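Local coordinates for hypothetical protein (Staphylococcus aureus subsp. aureus, PDB 1QYI) that is of unknown function but carries a haloacid dehalogenase-like fold and is therefore probably a hydrolase of that superfamily, perhaps a phosphatase, at residues D91-L96 with T157-S162; K189-V194 with I198-F203; V220-N225 with E368-L373; Q278-G283 with S304-Q309. One frame throughout, in Å; residues are numbered along the deposited sequence.

Overall arrangement
The chain starts with strand 3-6 in the middle of the parallel sheet and then leaves it for a long, mostly helical excursion. Within this excursion contact 1 closes a loop of 60 residues, joining the ends of helices 77-93 and 144-158. Contact 2 follows in series, where the chain reverses and the irregular segment 198-203 runs back beside the last turns of helix 172-195. Contact 3 then spans from helix 217-229 to helix 369-373 near the C terminus, and contact 4 is nested inside that loop, tying the 278-283 loop to helix 302-307. No two contacts touch or cross; contacts 1 and 3 lie on opposite sides of the chain's centre, with the centres of the two contacts about 57 Å apart.

Contact 1. Residues D91-L96 with T157-S162; sequences DILKKL and TELHVS
The carboxylate of Glu-158 is met end-on at OE1 by the ammonium of Lys-94, NZ to OE1 2.7 Å, a salt bridge that is also a hydrogen bond running nearly along the C-O bond. The other flat group nearby, the imidazole of His-160, has the carbonyl oxygen of Thr-157, three residues earlier, over one face, 3.8 Å above the plane. Lys-94 reaches the acid with CG anti to its backbone N (chi1 -169°) and a single kink at chi3 (63°), which brings the aliphatic chain obliquely across the glutamate; CD comes within 3.1 Å of Glu-158 OE1. Glu-158 folds at chi2 (-59°) to present this oxygen. Beside the ion pair, Leu-93 and Leu-159 provide the apolar half of the contact, CD1 of the former lying 3.8 Å from CD2 of the latter. The two chains come nearest at the CA atoms of Lys-94 and Leu-159, 5.9 Å apart. Both helices end here: helix 77-93 runs into a type I beta turn from Leu-93 to Leu-96, and His-160 leaves helical geometry with positive phi just after helix 144-158. From helix 98-106, Phe-104 packs on Leu-93 and Met-105 on Leu-159, so three helices meet in this part of the helical region. Glu-158 OE1 also stands 6.5 Å from Asp-91 OD1, and the lysine charge would be expected to ease the repulsion between these acids; the junction thus pairs a more accessible ionic clasp with a buried leucine pair.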
loop_
_atom_site.group_PDB
_atom_site.type_symbol
_atom_site.label_atom_id
_atom_site.label_comp_id
_atom_site.label_asym_id
_atom_site.label_seq_id
_atom_site.Cartn_x
_atom_site.Cartn_y
_atom_site.Cartn_z
ATOM N N ASP A 91 11.368 -22.079 8.045
ATOM C CA ASP A 91 10.700 -23.317 8.429
ATOM C C ASP A 91 11.093 -24.499 7.532
ATOM O O ASP A 91 11.254 -25.631 8.000
ATOM C CB ASP A 91 9.179 -23.103 8.406
ATOM C CG ASP A 91 8.425 -24.194 9.138
ATOM O OD1 ASP A 91 8.938 -24.693 10.168
ATOM O OD2 ASP A 91 7.298 -24.526 8.713
ATOM N N ILE A 92 11.238 -24.224 6.241
ATOM C CA ILE A 92 11.619 -25.232 5.262
ATOM C C ILE A 92 13.124 -25.509 5.380
ATOM O O ILE A 92 13.575 -26.638 5.174
ATOM C CB ILE A 92 11.281 -24.752 3.812
ATOM C CG1 ILE A 92 9.786 -24.482 3.696
ATOM C CG2 ILE A 92 11.682 -25.805 2.786
ATOM C CD1 ILE A 92 9.368 -23.911 2.366
ATOM N N LEU A 93 13.899 -24.480 5.717
ATOM C CA LEU A 93 15.345 -24.631 5.852
ATOM C C LEU A 93 15.772 -25.433 7.074
ATOM O O LEU A 93 16.899 -25.925 7.129
ATOM C CB LEU A 93 16.025 -23.267 5.902
ATOM C CG LEU A 93 15.953 -22.471 4.610
ATOM C CD1 LEU A 93 16.458 -21.073 4.880
ATOM C CD2 LEU A 93 16.769 -23.148 3.525
ATOM N N LYS A 94 14.883 -25.563 8.051
ATOM C CA LYS A 94 15.202 -26.312 9.256
ATOM C C LYS A 94 14.955 -27.805 9.033
ATOM O O LYS A 94 15.068 -28.610 9.955
ATOM C CB LYS A 94 14.356 -25.794 10.422
ATOM C CG LYS A 94 14.774 -26.305 11.787
ATOM C CD LYS A 94 13.980 -25.630 12.898
ATOM C CE LYS A 94 12.497 -25.955 12.802
ATOM N NZ LYS A 94 11.693 -25.209 13.814
ATOM N N LYS A 95 14.618 -28.166 7.797
ATOM C CA LYS A 95 14.369 -29.558 7.442
ATOM C C LYS A 95 15.555 -30.136 6.664
ATOM O O LYS A 95 15.618 -31.342 6.422
ATOM C CB LYS A 95 13.089 -29.677 6.604
ATOM C CG LYS A 95 11.835 -29.144 7.288
ATOM C CD LYS A 95 11.311 -30.076 8.366
ATOM C CE LYS A 95 10.561 -31.266 7.768
ATOM N NZ LYS A 95 9.265 -30.863 7.116
ATOM N N LEU A 96 16.491 -29.277 6.269
ATOM C CA LEU A 96 17.677 -29.716 5.529
ATOM C C LEU A 96 18.851 -29.838 6.496
ATOM O O LEU A 96 18.767 -29.391 7.644
ATOM C CB LEU A 96 18.038 -28.713 4.428
ATOM C CG LEU A 96 16.987 -28.299 3.398
ATOM C CD1 LEU A 96 17.638 -27.363 2.387
ATOM C CD2 LEU A 96 16.404 -29.515 2.709
ATOM N N THR A 157 18.877 -18.683 15.563
ATOM C CA THR A 157 18.614 -19.727 16.555
ATOM C C THR A 157 18.000 -20.985 15.920
ATOM O O THR A 157 18.349 -22.110 16.287
ATOM C CB THR A 157 17.682 -19.224 17.697
ATOM O OG1 THR A 157 16.425 -18.812 17.151
ATOM C CG2 THR A 157 18.318 -18.046 18.437
ATOM N N GLU A 158 17.096 -20.797 14.964
ATOM C CA GLU A 158 16.456 -21.920 14.288
ATOM C C GLU A 158 17.394 -22.636 13.319
ATOM O O GLU A 158 17.480 -23.862 13.310
ATOM C CB GLU A 158 15.215 -21.440 13.538
ATOM C CG GLU A 158 14.083 -21.035 14.452
ATOM C CD GLU A 158 13.644 -22.174 15.342
ATOM O OE1 GLU A 158 13.329 -23.250 14.795
ATOM O OE2 GLU A 158 13.616 -21.995 16.579
ATOM N N LEU A 159 18.101 -21.866 12.503
ATOM C CA LEU A 159 19.018 -22.443 11.538
ATOM C C LEU A 159 20.408 -22.709 12.111
ATOM O O LEU A 159 21.303 -23.167 11.400
ATOM C CB LEU A 159 19.108 -21.528 10.319
ATOM C CG LEU A 159 18.024 -21.749 9.257
ATOM C CD1 LEU A 159 16.665 -22.014 9.894
ATOM C CD2 LEU A 159 17.976 -20.525 8.360
ATOM N N HIS A 160 20.571 -22.444 13.404
ATOM C CA HIS A 160 21.843 -22.647 14.099
ATOM C C HIS A 160 23.015 -22.001 13.380
ATOM O O HIS A 160 24.076 -22.606 13.229
ATOM C CB HIS A 160 22.120 -24.142 14.300
ATOM C CG HIS A 160 21.262 -24.772 15.358
ATOM N ND1 HIS A 160 21.370 -24.447 16.688
ATOM C CD2 HIS A 160 20.247 -25.664 15.260
ATOM C CE1 HIS A 160 20.450 -25.111 17.374
ATOM N NE2 HIS A 160 19.759 -25.852 16.534
ATOM N N VAL A 161 22.813 -20.764 12.941
ATOM C CA VAL A 161 23.851 -20.020 12.247
ATOM C C VAL A 161 24.031 -18.678 12.952
ATOM O O VAL A 161 23.358 -18.409 13.947
ATOM C CB VAL A 161 23.479 -19.801 10.767
ATOM C CG1 VAL A 161 22.478 -18.663 10.637
ATOM C CG2 VAL A 161 24.724 -19.539 9.961
ATOM N N SER A 162 24.924 -17.834 12.445
ATOM C CA SER A 162 25.169 -16.541 13.081
ATOM C C SER A 162 24.969 -15.335 12.170
ATOM O O SER A 162 24.717 -14.225 12.644
ATOM C CB SER A 162 26.587 -16.512 13.661
ATOM O OG SER A 162 27.550 -16.817 12.670
#

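Contact 2. Residues K189-V194 with I198-F203; sequences KLYEDV and IARTTF
After helix 172-195 the chain reverses, and the irregular segment 198-203 runs back beside its last turns; this reversal lies in the mostly helical region inserted after the first strand of the sheet, a position consistent with the C1-type cap of haloacid dehalogenase relatives. Glu-192 and Tyr-191 take the returning chain from two directions. Glu-192 stretches out beyond CG and receives the backbone N-H of Ala-199 at OE2, 2.7 Å from N to OE2 with an N-H...O angle of 167°, on the anti side and 18° out of the carboxylate plane. Tyr-191 turns its ring edge to the carbonyl of Ile-198, CE2 lying 3.6 Å from O near the ring plane. Its hydroxyl passes obliquely by Arg-200, whose guanidinium is inclined 61° to the ring. That guanidinium is held elsewhere, by salt bridges to Glu-112 through NE and to Glu-179 through NH1. Glu-183 of helix 172-195 accepts the N-H groups of Arg-200 and Thr-201, one on each carboxylate oxygen. Ala-199 CB lies 3.6 Å from Glu-192 OE2, and the same oxygen sits 3.2 Å from CA of Ile-198.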
loop_
_atom_site.group_PDB
_atom_site.type_symbol
_atom_site.label_atom_id
_atom_site.label_comp_id
_atom_site.label_asym_id
_atom_site.label_seq_id
_atom_site.Cartn_x
_atom_site.Cartn_y
_atom_site.Cartn_z
ATOM N N LYS A 189 4.368 -4.824 -18.194
ATOM C CA LYS A 189 4.605 -3.596 -18.953
ATOM C C LYS A 189 4.992 -2.394 -18.083
ATOM O O LYS A 189 6.065 -1.802 -18.254
ATOM C CB LYS A 189 3.356 -3.258 -19.780
ATOM C CG LYS A 189 3.574 -2.146 -20.799
ATOM C CD LYS A 189 2.318 -1.836 -21.615
ATOM C CE LYS A 189 2.699 -1.379 -23.018
ATOM N NZ LYS A 189 3.698 -0.271 -22.997
ATOM N N LEU A 190 4.098 -2.035 -17.165
ATOM C CA LEU A 190 4.293 -0.920 -16.242
ATOM C C LEU A 190 5.463 -1.203 -15.276
ATOM O O LEU A 190 6.117 -0.282 -14.772
ATOM C CB LEU A 190 2.992 -0.679 -15.460
ATOM C CG LEU A 190 2.139 0.600 -15.584
ATOM C CD1 LEU A 190 2.226 1.202 -16.977
ATOM C CD2 LEU A 190 0.691 0.266 -15.222
ATOM N N TYR A 191 5.717 -2.481 -15.012
ATOM C CA TYR A 191 6.817 -2.857 -14.141
ATOM C C TYR A 191 8.123 -2.349 -14.735
ATOM O O TYR A 191 8.861 -1.631 -14.070
ATOM C CB TYR A 191 6.902 -4.373 -13.997
ATOM C CG TYR A 191 8.101 -4.838 -13.200
ATOM C CD1 TYR A 191 8.109 -4.767 -11.802
ATOM C CD2 TYR A 191 9.212 -5.372 -13.839
ATOM C CE1 TYR A 191 9.197 -5.227 -11.057
ATOM C CE2 TYR A 191 10.302 -5.830 -13.116
ATOM C CZ TYR A 191 10.294 -5.764 -11.724
ATOM O OH TYR A 191 11.357 -6.278 -11.011
ATOM N N GLU A 192 8.394 -2.725 -15.987
ATOM C CA GLU A 192 9.621 -2.328 -16.677
ATOM C C GLU A 192 9.770 -0.807 -16.734
ATOM O O GLU A 192 10.847 -0.273 -16.468
ATOM C CB GLU A 192 9.670 -2.925 -18.108
ATOM C CG GLU A 192 9.339 -4.436 -18.181
ATOM C CD GLU A 192 9.869 -5.154 -19.428
ATOM O OE1 GLU A 192 9.510 -4.788 -20.575
ATOM O OE2 GLU A 192 10.642 -6.119 -19.257
ATOM N N ASP A 193 8.690 -0.102 -17.050
ATOM C CA ASP A 193 8.765 1.353 -17.139
ATOM C C ASP A 193 8.905 2.082 -15.799
ATOM O O ASP A 193 9.560 3.118 -15.728
ATOM C CB ASP A 193 7.553 1.910 -17.877
ATOM C CG ASP A 193 7.788 3.321 -18.367
ATOM O OD1 ASP A 193 8.808 3.536 -19.072
ATOM O OD2 ASP A 193 6.963 4.214 -18.052
ATOM N N VAL A 194 8.295 1.545 -14.748
ATOM C CA VAL A 194 8.366 2.163 -13.439
ATOM C C VAL A 194 9.581 1.703 -12.646
ATOM O O VAL A 194 10.307 2.511 -12.082
ATOM C CB VAL A 194 7.095 1.853 -12.619
ATOM C CG1 VAL A 194 7.196 2.476 -11.235
ATOM C CG2 VAL A 194 5.863 2.378 -13.341
ATOM N N ILE A 198 13.644 -5.580 -16.193
ATOM C CA ILE A 198 13.037 -6.492 -17.156
ATOM C C ILE A 198 12.054 -7.385 -16.411
ATOM O O ILE A 198 12.344 -7.867 -15.310
ATOM C CB ILE A 198 14.128 -7.359 -17.876
ATOM C CG1 ILE A 198 14.971 -6.475 -18.802
ATOM C CG2 ILE A 198 13.498 -8.430 -18.741
ATOM C CD1 ILE A 198 15.855 -5.493 -18.072
ATOM N N ALA A 199 10.884 -7.579 -17.015
ATOM C CA ALA A 199 9.824 -8.385 -16.434
ATOM C C ALA A 199 10.178 -9.856 -16.395
ATOM O O ALA A 199 10.818 -10.387 -17.308
ATOM C CB ALA A 199 8.541 -8.192 -17.213
ATOM N N ARG A 200 9.751 -10.511 -15.325
ATOM C CA ARG A 200 10.013 -11.927 -15.160
ATOM C C ARG A 200 9.024 -12.751 -15.967
ATOM O O ARG A 200 9.396 -13.763 -16.549
ATOM C CB ARG A 200 9.918 -12.305 -13.684
ATOM C CG ARG A 200 11.061 -11.790 -12.863
ATOM C CD ARG A 200 11.195 -12.566 -11.569
ATOM N NE ARG A 200 12.510 -12.337 -10.972
ATOM C CZ ARG A 200 12.876 -11.203 -10.385
ATOM N NH1 ARG A 200 12.020 -10.197 -10.301
ATOM N NH2 ARG A 200 14.109 -11.065 -9.921
ATOM N N THR A 201 7.771 -12.311 -16.009
ATOM C CA THR A 201 6.723 -13.035 -16.728
ATOM C C THR A 201 6.201 -12.259 -17.941
ATOM O O THR A 201 6.706 -11.187 -18.279
ATOM C CB THR A 201 5.516 -13.326 -15.794
ATOM O OG1 THR A 201 4.828 -12.100 -15.489
ATOM C CG2 THR A 201 5.996 -13.959 -14.490
ATOM N N THR A 202 5.195 -12.824 -18.603
ATOM C CA THR A 202 4.571 -12.184 -19.754
ATOM C C THR A 202 3.081 -12.403 -19.676
ATOM O O THR A 202 2.369 -12.181 -20.652
ATOM C CB THR A 202 5.051 -12.748 -21.108
ATOM O OG1 THR A 202 4.741 -14.139 -21.180
ATOM C CG2 THR A 202 6.546 -12.535 -21.296
ATOM N N PHE A 203 2.611 -12.857 -18.515
ATOM C CA PHE A 203 1.181 -13.107 -18.311
ATOM C C PHE A 203 0.566 -12.221 -17.219
ATOM O O PHE A 203 -0.649 -12.218 -17.035
ATOM C CB PHE A 203 0.948 -14.591 -17.982
ATOM C CG PHE A 203 1.698 -15.065 -16.769
ATOM C CD1 PHE A 203 1.286 -14.695 -15.490
ATOM C CD2 PHE A 203 2.863 -15.819 -16.910
ATOM C CE1 PHE A 203 2.025 -15.060 -14.375
ATOM C CE2 PHE A 203 3.612 -16.189 -15.800
ATOM C CZ PHE A 203 3.194 -15.808 -14.526
#

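Contact 3. Residues V220-N225 with E368-L373; sequences VKVLLN and ELRGVL
Segments 220-225 and 369-373 are helical and run almost parallel, their axes 12.1 Å apart at an angle of 18°, and the CA atoms of Leu-223 and Arg-370 come nearest, at 8.1 Å. This spacing is bridged mainly by the long side chain of Arg-370, extended from CG to NE, which runs antiparallel to the side chain of Leu-223, alongside it. One face of its guanidinium lies against the leucine: Leu-223 CD1 is 3.7 Å from NH1. NH2 continues over the helix backbone to within 3.6 Å of Leu-223 CA, while CG1 of Val-222 flanks it at 4.1 Å. The charge is answered beyond the segment by Asp-226, one helical position after Asn-225, in a salt bridge to NH2; the leucine therefore carries the flat group while the acid fixes its end. Apart from the arginine, CD1 of Leu-223 approaches CD2 of Leu-369 loosely, at 4.4 Å. Leu-369 then packs on Ile-4 and Phe-6 of strand 3-6 and on Ile-339 of strand 337-341, while Leu-224 also touches Phe-6. Both helices thus lie over the same parallel sheet, side by side, as in one helical layer of the three-layer, Rossmann-like core of haloacid dehalogenase proteins.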
loop_
_atom_site.group_PDB
_atom_site.type_symbol
_atom_site.label_atom_id
_atom_site.label_comp_id
_atom_site.label_asym_id
_atom_site.label_seq_id
_atom_site.Cartn_x
_atom_site.Cartn_y
_atom_site.Cartn_z
ATOM N N VAL A 220 -20.385 7.890 -9.242
ATOM C CA VAL A 220 -19.476 8.974 -8.876
ATOM C C VAL A 220 -19.200 9.874 -10.077
ATOM O O VAL A 220 -18.898 11.049 -9.911
ATOM C CB VAL A 220 -18.110 8.458 -8.307
ATOM C CG1 VAL A 220 -18.332 7.284 -7.383
ATOM C CG2 VAL A 220 -17.164 8.111 -9.429
ATOM N N LYS A 221 -19.313 9.330 -11.285
ATOM C CA LYS A 221 -19.075 10.126 -12.479
ATOM C C LYS A 221 -20.139 11.210 -12.610
ATOM O O LYS A 221 -19.909 12.234 -13.253
ATOM C CB LYS A 221 -19.077 9.252 -13.731
ATOM C CG LYS A 221 -17.797 8.476 -13.990
ATOM C CD LYS A 221 -18.003 7.514 -15.154
ATOM C CE LYS A 221 -16.722 6.770 -15.517
ATOM N NZ LYS A 221 -16.966 5.673 -16.504
ATOM N N VAL A 222 -21.305 10.981 -12.003
ATOM C CA VAL A 222 -22.397 11.958 -12.032
ATOM C C VAL A 222 -22.196 12.978 -10.917
ATOM O O VAL A 222 -22.506 14.157 -11.073
ATOM C CB VAL A 222 -23.778 11.284 -11.827
ATOM C CG1 VAL A 222 -24.872 12.348 -11.781
ATOM C CG2 VAL A 222 -24.059 10.295 -12.949
ATOM N N LEU A 223 -21.681 12.505 -9.785
ATOM C CA LEU A 223 -21.413 13.357 -8.635
ATOM C C LEU A 223 -20.299 14.336 -8.963
ATOM O O LEU A 223 -20.401 15.525 -8.672
ATOM C CB LEU A 223 -21.017 12.504 -7.424
ATOM C CG LEU A 223 -20.244 13.161 -6.268
ATOM C CD1 LEU A 223 -21.090 14.249 -5.603
ATOM C CD2 LEU A 223 -19.841 12.086 -5.265
ATOM N N LEU A 224 -19.229 13.835 -9.570
ATOM C CA LEU A 224 -18.099 14.688 -9.936
ATOM C C LEU A 224 -18.521 15.707 -10.985
ATOM O O LEU A 224 -18.141 16.874 -10.923
ATOM C CB LEU A 224 -16.944 13.838 -10.475
ATOM C CG LEU A 224 -16.331 12.867 -9.466
ATOM C CD1 LEU A 224 -15.236 12.054 -10.135
ATOM C CD2 LEU A 224 -15.787 13.649 -8.278
ATOM N N ASN A 225 -19.311 15.243 -11.949
ATOM C CA ASN A 225 -19.814 16.084 -13.025
ATOM C C ASN A 225 -20.655 17.235 -12.470
ATOM O O ASN A 225 -20.454 18.385 -12.846
ATOM C CB ASN A 225 -20.644 15.231 -13.990
ATOM C CG ASN A 225 -20.939 15.942 -15.295
ATOM O OD1 ASN A 225 -20.033 16.456 -15.960
ATOM N ND2 ASN A 225 -22.208 15.964 -15.677
ATOM N N GLU A 368 -22.961 10.453 -0.047
ATOM C CA GLU A 368 -23.603 11.354 0.894
ATOM C C GLU A 368 -22.933 12.720 0.949
ATOM O O GLU A 368 -23.202 13.516 1.850
ATOM C CB GLU A 368 -23.611 10.721 2.291
ATOM C CG GLU A 368 -24.665 9.636 2.464
ATOM C CD GLU A 368 -24.625 8.978 3.836
ATOM O OE1 GLU A 368 -24.226 9.658 4.811
ATOM O OE2 GLU A 368 -25.015 7.789 3.942
ATOM N N LEU A 369 -22.069 12.993 -0.021
ATOM C CA LEU A 369 -21.355 14.269 -0.067
ATOM C C LEU A 369 -22.265 15.437 -0.443
ATOM O O LEU A 369 -22.004 16.581 -0.062
ATOM C CB LEU A 369 -20.188 14.188 -1.057
ATOM C CG LEU A 369 -19.379 15.467 -1.279
ATOM C CD1 LEU A 369 -18.708 15.889 0.022
ATOM C CD2 LEU A 369 -18.333 15.233 -2.354
ATOM N N ARG A 370 -23.327 15.158 -1.191
ATOM C CA ARG A 370 -24.253 16.211 -1.585
ATOM C C ARG A 370 -24.940 16.819 -0.362
ATOM O O ARG A 370 -25.177 18.026 -0.307
ATOM C CB ARG A 370 -25.322 15.670 -2.532
ATOM C CG ARG A 370 -24.909 15.550 -3.978
ATOM C CD ARG A 370 -26.139 15.268 -4.820
ATOM N NE ARG A 370 -25.846 15.159 -6.239
ATOM C CZ ARG A 370 -25.130 14.179 -6.778
ATOM N NH1 ARG A 370 -24.632 13.220 -6.012
ATOM N NH2 ARG A 370 -24.917 14.158 -8.091
ATOM N N GLY A 371 -25.255 15.968 0.612
ATOM C CA GLY A 371 -25.919 16.423 1.819
ATOM C C GLY A 371 -25.143 17.507 2.527
ATOM O O GLY A 371 -25.724 18.433 3.087
ATOM N N VAL A 372 -23.821 17.393 2.496
ATOM C CA VAL A 372 -22.957 18.368 3.134
ATOM C C VAL A 372 -22.903 19.671 2.359
ATOM O O VAL A 372 -22.872 20.751 2.952
ATOM C CB VAL A 372 -21.531 17.840 3.259
ATOM C CG1 VAL A 372 -20.662 18.860 3.974
ATOM C CG2 VAL A 372 -21.538 16.521 4.002
ATOM N N LEU A 373 -22.885 19.588 1.036
ATOM C CA LEU A 373 -22.807 20.812 0.244
ATOM C C LEU A 373 -24.144 21.553 0.152
ATOM O O LEU A 373 -24.176 22.752 -0.126
ATOM C CB LEU A 373 -22.251 20.508 -1.155
ATOM C CG LEU A 373 -20.870 19.829 -1.171
ATOM C CD1 LEU A 373 -20.452 19.542 -2.603
ATOM C CD2 LEU A 373 -19.848 20.712 -0.481
#

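Contact 4. Residues Q278-G283 with S304-Q309; sequences QARPLG and SYINKQ
Ile-306, in the last turn of helix 302-307, points into the 278-283 loop and engages it with both branches. CG1 stands anti to the carbonyl carbon (chi1 -64°) and the chain continues extended, carrying CD1 to within 3.5 Å of Leu-282 CD2; the two side chains cross at about a right angle. The same CD1 meets the methyl CB of Ala-279 at 4.3 Å. The off-staggered chi1 of Leu-282 (-93°) goes with CD2 being the branch that meets Ile-306. The shorter isoleucine branch, CG2, lies in the plane of the Arg-280 guanidinium at its edge; the 3.2 Å from CG2 to NH2 is short enough to be doubtful in detail. Arg-280, whose phi is positive, has an unusual chi1 (-29°) and bends at chi2 and chi3, which bring its guanidinium to Ile-306. A water links the two sides, weakly bound by NH2 of Arg-280 at 2.8 Å and donating to Ile-306 O at 3.3 Å. Nearby, Glu-273 of helix 266-275 accepts the N-H of Leu-282, and Tyr-276 packs on Ile-306. Ile-306 thus holds the loop between helices 266-275 and 288-295 against helix 302-307, where the loop runs into a Gly-Lys-Pro sequence that is probably motif III of the haloacid dehalogenase fold.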
loop_
_atom_site.group_PDB
_atom_site.type_symbol
_atom_site.label_atom_id
_atom_site.label_comp_id
_atom_site.label_asym_id
_atom_site.label_seq_id
_atom_site.Cartn_x
_atom_site.Cartn_y
_atom_site.Cartn_z
ATOM N N GLN A 278 16.464 18.976 4.006
ATOM C CA GLN A 278 16.310 19.430 5.380
ATOM C C GLN A 278 14.925 19.998 5.646
ATOM O O GLN A 278 14.720 20.702 6.631
ATOM C CB GLN A 278 17.367 20.477 5.725
ATOM C CG GLN A 278 18.759 19.899 5.912
ATOM C CD GLN A 278 18.754 18.702 6.844
ATOM O OE1 GLN A 278 18.146 18.740 7.920
ATOM N NE2 GLN A 278 19.439 17.631 6.443
ATOM N N ALA A 279 13.985 19.699 4.756
ATOM C CA ALA A 279 12.609 20.163 4.899
ATOM C C ALA A 279 11.818 19.048 5.561
ATOM O O ALA A 279 10.609 18.925 5.378
ATOM C CB ALA A 279 12.022 20.496 3.540
ATOM N N ARG A 280 12.542 18.229 6.322
ATOM C CA ARG A 280 11.960 17.116 7.055
ATOM C C ARG A 280 11.064 16.328 6.102
ATOM O O ARG A 280 11.136 16.507 4.880
ATOM C CB ARG A 280 11.140 17.663 8.226
ATOM C CG ARG A 280 11.619 18.984 8.790
ATOM C CD ARG A 280 10.441 19.888 9.100
ATOM N NE ARG A 280 9.766 20.361 7.891
ATOM C CZ ARG A 280 10.039 21.505 7.269
ATOM N NH1 ARG A 280 10.982 22.320 7.738
ATOM N NH2 ARG A 280 9.362 21.833 6.177
ATOM N N PRO A 281 10.219 15.434 6.644
ATOM C CA PRO A 281 9.333 14.661 5.777
ATOM C C PRO A 281 8.146 15.519 5.343
ATOM O O PRO A 281 7.611 16.308 6.126
ATOM C CB PRO A 281 8.920 13.499 6.670
ATOM C CG PRO A 281 8.828 14.151 8.019
ATOM C CD PRO A 281 10.108 14.969 8.041
ATOM N N LEU A 282 7.757 15.360 4.082
ATOM C CA LEU A 282 6.637 16.086 3.510
ATOM C C LEU A 282 5.490 15.113 3.286
ATOM O O LEU A 282 4.674 15.296 2.385
ATOM C CB LEU A 282 7.052 16.746 2.186
ATOM C CG LEU A 282 7.554 18.201 2.228
ATOM C CD1 LEU A 282 8.464 18.428 3.413
ATOM C CD2 LEU A 282 8.261 18.527 0.929
ATOM N N GLY A 283 5.440 14.081 4.128
ATOM C CA GLY A 283 4.404 13.060 4.044
ATOM C C GLY A 283 2.993 13.582 4.284
ATOM O O GLY A 283 2.816 14.747 4.637
ATOM N N SER A 304 7.304 27.128 -1.654
ATOM C CA SER A 304 6.259 27.944 -1.063
ATOM C C SER A 304 5.208 27.066 -0.407
ATOM O O SER A 304 4.579 27.460 0.575
ATOM C CB SER A 304 5.608 28.837 -2.121
ATOM O OG SER A 304 4.987 28.077 -3.147
ATOM N N TYR A 305 5.025 25.868 -0.951
ATOM C CA TYR A 305 4.047 24.936 -0.407
ATOM C C TYR A 305 4.522 24.379 0.932
ATOM O O TYR A 305 3.726 23.866 1.721
ATOM C CB TYR A 305 3.802 23.789 -1.390
ATOM C CG TYR A 305 3.259 24.201 -2.753
ATOM C CD1 TYR A 305 2.744 25.473 -2.976
ATOM C CD2 TYR A 305 3.241 23.299 -3.809
ATOM C CE1 TYR A 305 2.226 25.837 -4.225
ATOM C CE2 TYR A 305 2.726 23.646 -5.056
ATOM C CZ TYR A 305 2.223 24.917 -5.259
ATOM O OH TYR A 305 1.733 25.273 -6.493
ATOM N N ILE A 306 5.822 24.517 1.186
ATOM C CA ILE A 306 6.463 24.032 2.404
ATOM C C ILE A 306 6.519 25.082 3.504
ATOM O O ILE A 306 6.302 24.776 4.682
ATOM C CB ILE A 306 7.889 23.564 2.079
ATOM C CG1 ILE A 306 7.806 22.374 1.123
ATOM C CG2 ILE A 306 8.652 23.209 3.346
ATOM C CD1 ILE A 306 9.149 21.897 0.640
ATOM N N ASN A 307 6.793 26.323 3.107
ATOM C CA ASN A 307 6.914 27.451 4.037
ATOM C C ASN A 307 5.610 28.161 4.386
ATOM O O ASN A 307 5.509 28.757 5.456
ATOM C CB ASN A 307 7.892 28.479 3.464
ATOM C CG ASN A 307 9.232 27.878 3.110
ATOM O OD1 ASN A 307 10.004 28.471 2.357
ATOM N ND2 ASN A 307 9.522 26.702 3.655
ATOM N N LYS A 308 4.635 28.120 3.477
ATOM C CA LYS A 308 3.337 28.757 3.691
ATOM C C LYS A 308 2.231 27.718 3.793
ATOM O O LYS A 308 1.662 27.291 2.777
ATOM C CB LYS A 308 2.995 29.715 2.552
ATOM C CG LYS A 308 3.827 30.974 2.485
ATOM C CD LYS A 308 3.181 31.993 1.537
ATOM C CE LYS A 308 4.087 33.212 1.307
ATOM N NZ LYS A 308 5.355 32.857 0.573
ATOM N N GLN A 309 1.918 27.319 5.022
ATOM C CA GLN A 309 0.883 26.316 5.262
ATOM C C GLN A 309 -0.166 26.733 6.297
ATOM O O GLN A 309 -1.320 26.325 6.200
ATOM C CB GLN A 309 1.534 25.000 5.704
ATOM C CG GLN A 309 2.507 24.439 4.688
ATOM C CD GLN A 309 3.244 23.220 5.181
ATOM O OE1 GLN A 309 3.684 22.395 4.384
ATOM N NE2 GLN A 309 3.391 23.102 6.493
HETATM O O HOH W 1 6.578 21.769 5.975
#